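Long-range contacts in halocarboxylic acid dehalogenase DehI (Pseudomonas putida, PDB 3BJX), which probably hydrolyses the carbon-halogen bond of haloalkanoic acids, as expected of a group I alpha-haloacid dehalogenase: residues A[133-141]-A[239-247]; A[196-205]-A[280-291]. All coordinates share one frame; numbering follows the deposited sequence.

In the fold
Both contacts are buried in this all-helical chain, but they differ in make-up. Contact 1 packs helix 112-143 on helix 230-248; contact 2 lays the loop and helix start 196-205 on helix 267-299. The centre of contact 1 lies about 13 Å from the centre of the chain, that of contact 2 about 7 Å. They meet where S140 and Q281 make a probable hydrogen bond, and along the chain their segments alternate. Contact 1 is mostly aliphatic, with one salt bridge, E141 with R244, at its end; contact 2 is richer in aromatic rings and histidine hydrogen bonds. Both also reach the second subunit, contact 1 through that acid and arginine, contact 2 mainly through its loop.

Contact 1 of 2, residues A[133-141]-A[239-247]; sequences LLLITALSE and LVTRARELV. Unlike the reference sequence in segment 239-247: R244 (reference Pro).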
loop_
_atom_site.group_PDB
_atom_site.type_symbol
_atom_site.label_atom_id
_atom_site.label_comp_id
_atom_site.label_asym_id
_atom_site.label_seq_id
_atom_site.Cartn_x
_atom_site.Cartn_y
_atom_site.Cartn_z
ATOM N N LEU A 133 -4.659 -13.827 1.028
ATOM C CA LEU A 133 -5.136 -12.554 1.581
ATOM C C LEU A 133 -5.257 -12.586 3.115
ATOM O O LEU A 133 -5.049 -11.568 3.761
ATOM C CB LEU A 133 -6.473 -12.137 0.935
ATOM C CG LEU A 133 -7.123 -10.807 1.328
ATOM C CD1 LEU A 133 -6.154 -9.594 1.168
ATOM C CD2 LEU A 133 -8.448 -10.580 0.554
ATOM N N LEU A 134 -5.577 -13.743 3.686
ATOM C CA LEU A 134 -5.661 -13.900 5.143
ATOM C C LEU A 134 -4.289 -13.952 5.775
ATOM O O LEU A 134 -4.026 -13.240 6.744
ATOM C CB LEU A 134 -6.423 -15.167 5.522
ATOM C CG LEU A 134 -7.920 -15.149 5.316
ATOM C CD1 LEU A 134 -8.396 -16.584 5.254
ATOM C CD2 LEU A 134 -8.673 -14.308 6.391
ATOM N N LEU A 135 -3.423 -14.818 5.244
ATOM C CA LEU A 135 -2.021 -14.893 5.690
ATOM C C LEU A 135 -1.378 -13.494 5.727
ATOM O O LEU A 135 -0.974 -13.035 6.787
ATOM C CB LEU A 135 -1.200 -15.866 4.828
ATOM C CG LEU A 135 0.324 -15.888 5.064
ATOM C CD1 LEU A 135 0.672 -16.189 6.516
ATOM C CD2 LEU A 135 1.038 -16.862 4.159
ATOM N N ILE A 136 -1.326 -12.823 4.578
ATOM C CA ILE A 136 -0.747 -11.486 4.440
ATOM C C ILE A 136 -1.391 -10.463 5.384
ATOM O O ILE A 136 -0.689 -9.618 5.959
ATOM C CB ILE A 136 -0.793 -11.031 2.948
ATOM C CG1 ILE A 136 0.124 -11.919 2.058
ATOM C CG2 ILE A 136 -0.547 -9.542 2.776
ATOM C CD1 ILE A 136 1.477 -12.259 2.623
ATOM N N THR A 137 -2.717 -10.552 5.550
ATOM C CA THR A 137 -3.445 -9.773 6.569
ATOM C C THR A 137 -3.067 -10.137 8.014
ATOM O O THR A 137 -2.872 -9.216 8.812
ATOM C CB THR A 137 -4.988 -9.822 6.386
ATOM O OG1 THR A 137 -5.308 -9.537 5.024
ATOM C CG2 THR A 137 -5.688 -8.767 7.273
ATOM N N ALA A 138 -2.955 -11.434 8.364
ATOM C CA ALA A 138 -2.503 -11.810 9.727
ATOM C C ALA A 138 -1.108 -11.245 10.004
ATOM O O ALA A 138 -0.852 -10.649 11.063
ATOM C CB ALA A 138 -2.514 -13.320 9.934
ATOM N N LEU A 139 -0.228 -11.399 9.017
ATOM C CA LEU A 139 1.111 -10.828 9.049
ATOM C C LEU A 139 1.152 -9.297 9.109
ATOM O O LEU A 139 1.943 -8.766 9.845
ATOM C CB LEU A 139 1.937 -11.334 7.864
ATOM C CG LEU A 139 2.210 -12.836 7.657
ATOM C CD1 LEU A 139 3.314 -13.025 6.648
ATOM C CD2 LEU A 139 2.530 -13.579 8.943
ATOM N N SER A 140 0.320 -8.596 8.331
ATOM C CA SER A 140 0.410 -7.151 8.249
ATOM C C SER A 140 -0.122 -6.535 9.523
ATOM O O SER A 140 0.469 -5.597 10.081
ATOM C CB SER A 140 -0.375 -6.619 7.055
ATOM O OG SER A 140 -0.358 -5.193 7.037
ATOM N N GLU A 141 -1.236 -7.087 9.994
ATOM C CA GLU A 141 -1.904 -6.580 11.181
ATOM C C GLU A 141 -1.036 -6.671 12.449
ATOM O O GLU A 141 -0.954 -5.712 13.234
ATOM C CB GLU A 141 -3.231 -7.327 11.327
ATOM C CG GLU A 141 -4.409 -6.524 11.835
ATOM C CD GLU A 141 -4.614 -5.182 11.159
ATOM O OE1 GLU A 141 -4.395 -5.044 9.942
ATOM O OE2 GLU A 141 -5.032 -4.255 11.869
ATOM N N LEU A 239 -12.885 -6.342 0.574
ATOM C CA LEU A 239 -12.073 -7.515 0.841
ATOM C C LEU A 239 -10.983 -7.244 1.844
ATOM O O LEU A 239 -10.818 -8.023 2.782
ATOM C CB LEU A 239 -11.445 -8.031 -0.452
ATOM C CG LEU A 239 -12.042 -9.289 -1.061
ATOM C CD1 LEU A 239 -13.538 -9.193 -1.110
ATOM C CD2 LEU A 239 -11.440 -9.505 -2.461
ATOM N N VAL A 240 -10.236 -6.152 1.646
ATOM C CA VAL A 240 -9.186 -5.728 2.590
ATOM C C VAL A 240 -9.728 -5.635 4.027
ATOM O O VAL A 240 -9.156 -6.212 4.953
ATOM C CB VAL A 240 -8.499 -4.356 2.171
ATOM C CG1 VAL A 240 -7.530 -3.906 3.214
ATOM C CG2 VAL A 240 -7.798 -4.459 0.843
ATOM N N THR A 241 -10.838 -4.917 4.182
ATOM C CA THR A 241 -11.531 -4.730 5.461
ATOM C C THR A 241 -12.048 -6.051 6.039
ATOM O O THR A 241 -11.753 -6.385 7.178
ATOM C CB THR A 241 -12.731 -3.802 5.296
ATOM O OG1 THR A 241 -12.315 -2.556 4.722
ATOM C CG2 THR A 241 -13.369 -3.542 6.628
ATOM N N ARG A 242 -12.813 -6.798 5.247
ATOM C CA ARG A 242 -13.363 -8.076 5.687
ATOM C C ARG A 242 -12.291 -9.066 6.157
ATOM O O ARG A 242 -12.413 -9.634 7.241
ATOM C CB ARG A 242 -14.247 -8.687 4.600
ATOM C CG ARG A 242 -14.986 -9.971 5.024
ATOM C CD ARG A 242 -15.768 -9.737 6.304
ATOM N NE ARG A 242 -16.420 -10.952 6.763
ATOM C CZ ARG A 242 -16.629 -11.243 8.039
ATOM N NH1 ARG A 242 -16.216 -10.405 8.990
ATOM N NH2 ARG A 242 -17.255 -12.372 8.357
ATOM N N ALA A 243 -11.247 -9.254 5.345
ATOM C CA ALA A 243 -10.076 -10.058 5.715
ATOM C C ALA A 243 -9.428 -9.616 7.032
ATOM O O ALA A 243 -8.957 -10.454 7.788
ATOM C CB ALA A 243 -9.051 -10.052 4.590
ATOM N N ARG A 244 -9.416 -8.303 7.285
ATOM C CA ARG A 244 -8.920 -7.681 8.536
ATOM C C ARG A 244 -9.733 -8.181 9.723
ATOM O O ARG A 244 -9.171 -8.584 10.714
ATOM C CB ARG A 244 -8.927 -6.135 8.416
ATOM C CG ARG A 244 -8.394 -5.306 9.616
ATOM C CD ARG A 244 -8.104 -3.824 9.199
ATOM N NE ARG A 244 -6.696 -3.597 8.740
ATOM C CZ ARG A 244 -6.290 -2.836 7.711
ATOM N NH1 ARG A 244 -7.164 -2.191 6.939
ATOM N NH2 ARG A 244 -4.993 -2.739 7.453
ATOM N N GLU A 245 -11.059 -8.187 9.594
ATOM C CA GLU A 245 -11.944 -8.679 10.646
ATOM C C GLU A 245 -11.790 -10.182 10.818
ATOM O O GLU A 245 -11.742 -10.687 11.952
ATOM C CB GLU A 245 -13.410 -8.365 10.340
ATOM C CG GLU A 245 -13.711 -6.877 10.174
ATOM C CD GLU A 245 -15.045 -6.624 9.539
ATOM O OE1 GLU A 245 -15.623 -7.561 8.970
ATOM O OE2 GLU A 245 -15.523 -5.491 9.598
ATOM N N LEU A 246 -11.730 -10.893 9.694
ATOM C CA LEU A 246 -11.571 -12.326 9.735
ATOM C C LEU A 246 -10.300 -12.717 10.495
ATOM O O LEU A 246 -10.337 -13.685 11.261
ATOM C CB LEU A 246 -11.646 -12.957 8.326
ATOM C CG LEU A 246 -13.070 -13.007 7.762
ATOM C CD1 LEU A 246 -13.075 -13.210 6.269
ATOM C CD2 LEU A 246 -13.894 -14.087 8.449
ATOM N N VAL A 247 -9.189 -11.987 10.325
ATOM C CA VAL A 247 -7.982 -12.373 11.099
ATOM C C VAL A 247 -8.063 -12.075 12.593
ATOM O O VAL A 247 -7.401 -12.758 13.368
ATOM C CB VAL A 247 -6.578 -11.955 10.490
ATOM C CG1 VAL A 247 -6.584 -12.026 8.971
ATOM C CG2 VAL A 247 -6.092 -10.590 11.013
HETATM O O HOH W 1 -6.799 -7.068 4.383
#
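V247 is a knob in a helix-helix packing: its side chain sits in a hole made by L134, T137, A138 and E141, where segments 239-247 and 133-141, on helices 230-248 and 112-143, cross at -70°. The axes of the two segments come within 9.0 Å, close enough for V247 CG1 to rest 3.6 Å from the backbone oxygen of L134. One turn back, the small A243 lets the helices meet, with L133 CG 3.9 Å from A243 CB. L134 reaches past it through CD2, which lies 3.8 Å from L246 CB. T137 turns its two branches to different jobs: the methyl CG2 presses on the backbone of R244, 3.6 Å from its CA, while OG1 accepts from a water that also donates to V240 O. At the far end the contact turns ionic. R244 bends at its third torsion (-91°), bringing NE round to E141 OE1 at 3.0 Å in a salt bridge whose hydrogen bond is nearly straight (169°). OE1 lies in the guanidinium plane, yet it is met from above the carboxylate plane; NH2 adds only a weak bond of 3.4 Å to the same oxygen. The other oxygen, OE2, is salt-bridged to R146 and R248, and Y197 of the second subunit packs on both E141 and R244. An alanine in place of E141 would probably leave these three arginines without their shared counter-charge and R244 freer to swing. With so much positive charge gathered round it, the buried carboxylate is likely to stay ionised.

Contact 2 of 2, residues A[196-205]-A[280-291]; sequences HYHHGPASDF and YQRFIADITISI. With SO4 (sulfate ion), chain E; SO4 (sulfate ion), chain K.
H198 lies over F283 at a slant, the planes 35° apart, with F283 CD1 above the centre of the imidazole, while H196 CB closes the opposite face. H198 sends NE2 to D286 OD2 at 2.9 Å, using the anti lone pair of that oxygen, with ring and carboxylate nearly coplanar. The next histidine reaches the N-terminal end of segment 280-291: H199 NE2 donates to Y280 OH at 2.8 Å, almost straight (166°), in an offset edge-to-face pair. CG of H199 sits between the backbone N and the carbonyl carbon (chi1 55°), which brings CE1 to F283 CD1. H198, H199, Y280 and F283 form an aromatic cluster between the turn and helix 267-299; Y197, the first residue after helix 183-195 to leave helical angles, has the positive phi of a Schellman motif. Helix resumes after A202, whose CB touches F283 CZ at 3.5 Å. S203 N hydrogen-bonds a sulfate, probably from the crystallisation liquor, that also meets W49 NE1 and F52 N. D204 and I287 pass in opposite directions, I287 CG2 against the carboxylate; OD2, bonded by N129, lies against I291 CG1. F205 CE2 meets I287 CD1 at 3.6 Å. Toward the C-terminal end of the segment, H196 NE2 shares a 2.7 Å hydrogen bond with S290 OG, itself bonded to Y232. R228 and S236 fix the D286 carboxylate, and R146 of the second subunit binds H198 O.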
loop_
_atom_site.group_PDB
_atom_site.type_symbol
_atom_site.label_atom_id
_atom_site.label_comp_id
_atom_site.label_asym_id
_atom_site.label_seq_id
_atom_site.Cartn_x
_atom_site.Cartn_y
_atom_site.Cartn_z
ATOM N N HIS A 196 -3.494 -2.336 -13.219
ATOM C CA HIS A 196 -4.009 -2.404 -11.858
ATOM C C HIS A 196 -3.297 -1.391 -10.952
ATOM O O HIS A 196 -3.565 -1.317 -9.749
ATOM C CB HIS A 196 -3.765 -3.810 -11.311
ATOM C CG HIS A 196 -4.607 -4.872 -11.953
ATOM N ND1 HIS A 196 -4.323 -5.403 -13.193
ATOM C CD2 HIS A 196 -5.698 -5.537 -11.500
ATOM C CE1 HIS A 196 -5.223 -6.323 -13.492
ATOM N NE2 HIS A 196 -6.064 -6.430 -12.479
ATOM N N TYR A 197 -2.388 -0.617 -11.553
ATOM C CA TYR A 197 -1.411 0.213 -10.836
ATOM C C TYR A 197 -0.685 -0.580 -9.768
ATOM O O TYR A 197 -0.653 -0.192 -8.587
ATOM C CB TYR A 197 -2.042 1.524 -10.317
ATOM C CG TYR A 197 -2.483 2.397 -11.466
ATOM C CD1 TYR A 197 -1.560 3.164 -12.169
ATOM C CD2 TYR A 197 -3.814 2.415 -11.883
ATOM C CE1 TYR A 197 -1.940 3.938 -13.249
ATOM C CE2 TYR A 197 -4.215 3.202 -12.963
ATOM C CZ TYR A 197 -3.267 3.959 -13.644
ATOM O OH TYR A 197 -3.656 4.743 -14.717
ATOM N N HIS A 198 -0.110 -1.696 -10.204
ATOM C CA HIS A 198 0.631 -2.622 -9.346
ATOM C C HIS A 198 2.144 -2.488 -9.577
ATOM O O HIS A 198 2.575 -1.996 -10.612
ATOM C CB HIS A 198 0.227 -4.059 -9.683
ATOM C CG HIS A 198 -1.073 -4.501 -9.074
ATOM N ND1 HIS A 198 -1.737 -5.637 -9.491
ATOM C CD2 HIS A 198 -1.829 -3.969 -8.083
ATOM C CE1 HIS A 198 -2.834 -5.793 -8.765
ATOM N NE2 HIS A 198 -2.907 -4.798 -7.899
ATOM N N HIS A 199 2.942 -2.937 -8.614
ATOM C CA HIS A 199 4.413 -2.845 -8.666
ATOM C C HIS A 199 5.000 -3.923 -9.588
ATOM O O HIS A 199 6.151 -3.827 -10.030
ATOM C CB HIS A 199 4.990 -3.017 -7.264
ATOM C CG HIS A 199 4.545 -4.286 -6.604
ATOM N ND1 HIS A 199 3.247 -4.487 -6.186
ATOM C CD2 HIS A 199 5.213 -5.430 -6.320
ATOM C CE1 HIS A 199 3.136 -5.695 -5.670
ATOM N NE2 HIS A 199 4.315 -6.287 -5.735
ATOM N N GLY A 200 4.209 -4.960 -9.845
ATOM C CA GLY A 200 4.625 -6.070 -10.673
ATOM C C GLY A 200 3.454 -6.992 -11.015
ATOM O O GLY A 200 2.312 -6.796 -10.541
ATOM N N PRO A 201 3.716 -7.985 -11.884
ATOM C CA PRO A 201 2.704 -8.954 -12.262
ATOM C C PRO A 201 2.490 -10.071 -11.205
ATOM O O PRO A 201 3.448 -10.622 -10.681
ATOM C CB PRO A 201 3.262 -9.526 -13.557
ATOM C CG PRO A 201 4.714 -9.393 -13.424
ATOM C CD PRO A 201 4.990 -8.205 -12.583
ATOM N N ALA A 202 1.231 -10.399 -10.918
ATOM C CA ALA A 202 0.889 -11.458 -9.953
ATOM C C ALA A 202 1.256 -12.797 -10.546
ATOM O O ALA A 202 1.292 -12.926 -11.781
ATOM C CB ALA A 202 -0.590 -11.430 -9.670
ATOM N N SER A 203 1.501 -13.791 -9.684
ATOM C CA SER A 203 1.777 -15.162 -10.144
ATOM C C SER A 203 0.715 -15.602 -11.124
ATOM O O SER A 203 0.988 -16.398 -12.033
ATOM C CB SER A 203 1.802 -16.165 -8.986
ATOM O OG SER A 203 2.755 -15.811 -8.009
ATOM N N ASP A 204 -0.494 -15.063 -10.932
ATOM C CA ASP A 204 -1.671 -15.390 -11.752
ATOM C C ASP A 204 -1.409 -15.113 -13.200
ATOM O O ASP A 204 -1.787 -15.908 -14.067
ATOM C CB ASP A 204 -2.874 -14.532 -11.341
ATOM C CG ASP A 204 -3.280 -14.741 -9.917
ATOM O OD1 ASP A 204 -2.461 -14.454 -8.996
ATOM O OD2 ASP A 204 -4.429 -15.171 -9.720
ATOM N N PHE A 205 -0.802 -13.947 -13.437
ATOM C CA PHE A 205 -0.451 -13.455 -14.771
ATOM C C PHE A 205 0.790 -14.151 -15.334
ATOM O O PHE A 205 0.856 -14.417 -16.527
ATOM C CB PHE A 205 -0.330 -11.925 -14.769
ATOM C CG PHE A 205 -1.605 -11.227 -14.362
ATOM C CD1 PHE A 205 -2.850 -11.649 -14.868
ATOM C CD2 PHE A 205 -1.581 -10.153 -13.472
ATOM C CE1 PHE A 205 -4.028 -11.025 -14.480
ATOM C CE2 PHE A 205 -2.759 -9.529 -13.078
ATOM C CZ PHE A 205 -3.983 -9.954 -13.586
ATOM N N TYR A 280 0.718 -5.652 -0.098
ATOM C CA TYR A 280 0.216 -6.957 -0.523
ATOM C C TYR A 280 -1.217 -7.272 -0.059
ATOM O O TYR A 280 -1.900 -8.034 -0.714
ATOM C CB TYR A 280 1.209 -8.113 -0.260
ATOM C CG TYR A 280 2.218 -8.288 -1.378
ATOM C CD1 TYR A 280 1.846 -8.845 -2.612
ATOM C CD2 TYR A 280 3.541 -7.879 -1.212
ATOM C CE1 TYR A 280 2.776 -8.978 -3.645
ATOM C CE2 TYR A 280 4.474 -8.019 -2.232
ATOM C CZ TYR A 280 4.087 -8.561 -3.436
ATOM O OH TYR A 280 5.037 -8.698 -4.425
ATOM N N GLN A 281 -1.688 -6.665 1.032
ATOM C CA GLN A 281 -3.136 -6.708 1.351
ATOM C C GLN A 281 -3.979 -6.264 0.151
ATOM O O GLN A 281 -4.919 -6.951 -0.243
ATOM C CB GLN A 281 -3.473 -5.841 2.563
ATOM C CG GLN A 281 -2.769 -6.219 3.849
ATOM C CD GLN A 281 -3.196 -5.367 5.010
ATOM O OE1 GLN A 281 -2.507 -4.418 5.407
ATOM N NE2 GLN A 281 -4.327 -5.693 5.577
ATOM N N ARG A 282 -3.611 -5.125 -0.440
ATOM C CA ARG A 282 -4.367 -4.530 -1.545
ATOM C C ARG A 282 -4.116 -5.262 -2.855
ATOM O O ARG A 282 -5.021 -5.381 -3.682
ATOM C CB ARG A 282 -4.016 -3.043 -1.715
ATOM C CG ARG A 282 -4.643 -2.112 -0.722
ATOM C CD ARG A 282 -3.934 -2.111 0.621
ATOM N NE ARG A 282 -4.608 -1.219 1.556
ATOM C CZ ARG A 282 -4.401 -1.206 2.864
ATOM N NH1 ARG A 282 -3.480 -2.001 3.406
ATOM N NH2 ARG A 282 -5.088 -0.359 3.625
ATOM N N PHE A 283 -2.891 -5.751 -3.028
ATOM C CA PHE A 283 -2.481 -6.437 -4.247
ATOM C C PHE A 283 -3.259 -7.726 -4.407
ATOM O O PHE A 283 -3.874 -7.961 -5.470
ATOM C CB PHE A 283 -0.961 -6.670 -4.253
ATOM C CG PHE A 283 -0.442 -7.399 -5.484
ATOM C CD1 PHE A 283 0.168 -6.699 -6.514
ATOM C CD2 PHE A 283 -0.554 -8.781 -5.600
ATOM C CE1 PHE A 283 0.650 -7.344 -7.640
ATOM C CE2 PHE A 283 -0.071 -9.450 -6.727
ATOM C CZ PHE A 283 0.526 -8.723 -7.748
ATOM N N ILE A 284 -3.242 -8.545 -3.344
ATOM C CA ILE A 284 -3.967 -9.820 -3.301
ATOM C C ILE A 284 -5.465 -9.598 -3.441
ATOM O O ILE A 284 -6.114 -10.276 -4.245
ATOM C CB ILE A 284 -3.757 -10.610 -1.996
ATOM C CG1 ILE A 284 -2.281 -10.682 -1.591
ATOM C CG2 ILE A 284 -4.410 -12.017 -2.123
ATOM C CD1 ILE A 284 -1.475 -11.675 -2.314
ATOM N N ALA A 285 -6.030 -8.689 -2.644
ATOM C CA ALA A 285 -7.443 -8.289 -2.845
ATOM C C ALA A 285 -7.719 -7.989 -4.325
ATOM O O ALA A 285 -8.645 -8.568 -4.904
ATOM C CB ALA A 285 -7.845 -7.115 -1.966
ATOM N N ASP A 286 -6.916 -7.121 -4.948
ATOM C CA ASP A 286 -7.146 -6.744 -6.352
ATOM C C ASP A 286 -7.111 -7.969 -7.240
ATOM O O ASP A 286 -7.976 -8.121 -8.120
ATOM C CB ASP A 286 -6.073 -5.782 -6.878
ATOM C CG ASP A 286 -6.075 -4.432 -6.181
ATOM O OD1 ASP A 286 -7.054 -4.056 -5.512
ATOM O OD2 ASP A 286 -5.063 -3.730 -6.321
ATOM N N ILE A 287 -6.086 -8.811 -7.040
ATOM C CA ILE A 287 -5.888 -9.987 -7.879
ATOM C C ILE A 287 -6.976 -11.007 -7.622
ATOM O O ILE A 287 -7.476 -11.616 -8.574
ATOM C CB ILE A 287 -4.463 -10.638 -7.754
ATOM C CG1 ILE A 287 -3.342 -9.650 -8.131
ATOM C CG2 ILE A 287 -4.361 -11.867 -8.644
ATOM C CD1 ILE A 287 -3.387 -9.116 -9.568
ATOM N N THR A 288 -7.352 -11.192 -6.355
ATOM C CA THR A 288 -8.482 -12.051 -6.016
ATOM C C THR A 288 -9.715 -11.680 -6.868
ATOM O O THR A 288 -10.375 -12.556 -7.449
ATOM C CB THR A 288 -8.841 -12.058 -4.475
ATOM O OG1 THR A 288 -7.782 -12.652 -3.710
ATOM C CG2 THR A 288 -10.098 -12.901 -4.234
ATOM N N ILE A 289 -10.016 -10.387 -6.953
ATOM C CA ILE A 289 -11.139 -9.910 -7.768
ATOM C C ILE A 289 -10.968 -10.112 -9.276
ATOM O O ILE A 289 -11.916 -10.516 -9.951
ATOM C CB ILE A 289 -11.439 -8.396 -7.493
ATOM C CG1 ILE A 289 -11.861 -8.183 -6.037
ATOM C CG2 ILE A 289 -12.508 -7.867 -8.431
ATOM C CD1 ILE A 289 -11.656 -6.747 -5.582
ATOM N N SER A 290 -9.787 -9.775 -9.813
ATOM C CA SER A 290 -9.572 -9.753 -11.261
ATOM C C SER A 290 -9.744 -11.146 -11.880
ATOM O O SER A 290 -10.312 -11.297 -12.982
ATOM C CB SER A 290 -8.158 -9.240 -11.583
ATOM O OG SER A 290 -8.007 -7.853 -11.333
ATOM N N ILE A 291 -9.214 -12.148 -11.171
ATOM C CA ILE A 291 -9.164 -13.542 -11.641
ATOM C C ILE A 291 -10.508 -14.226 -11.472
ATOM O O ILE A 291 -10.924 -14.992 -12.338
ATOM C CB ILE A 291 -7.989 -14.350 -10.962
ATOM C CG1 ILE A 291 -6.637 -13.679 -11.266
ATOM C CG2 ILE A 291 -7.991 -15.817 -11.371
ATOM C CD1 ILE A 291 -6.237 -13.632 -12.708
HETATM S S SO4 E . 0.183 -14.128 -6.114
HETATM O O1 SO4 E . -0.939 -14.970 -6.572
HETATM O O2 SO4 E . -0.012 -13.762 -4.711
HETATM O O3 SO4 E . 1.417 -14.888 -6.245
HETATM O O4 SO4 E . 0.303 -12.899 -6.899
HETATM S S SO4 K . -2.846 7.715 -15.257
HETATM O O1 SO4 K . -2.971 6.825 -16.415
HETATM O O2 SO4 K . -4.156 7.955 -14.651
HETATM O O3 SO4 K . -1.975 7.083 -14.272
HETATM O O4 SO4 K . -2.269 8.992 -15.669
#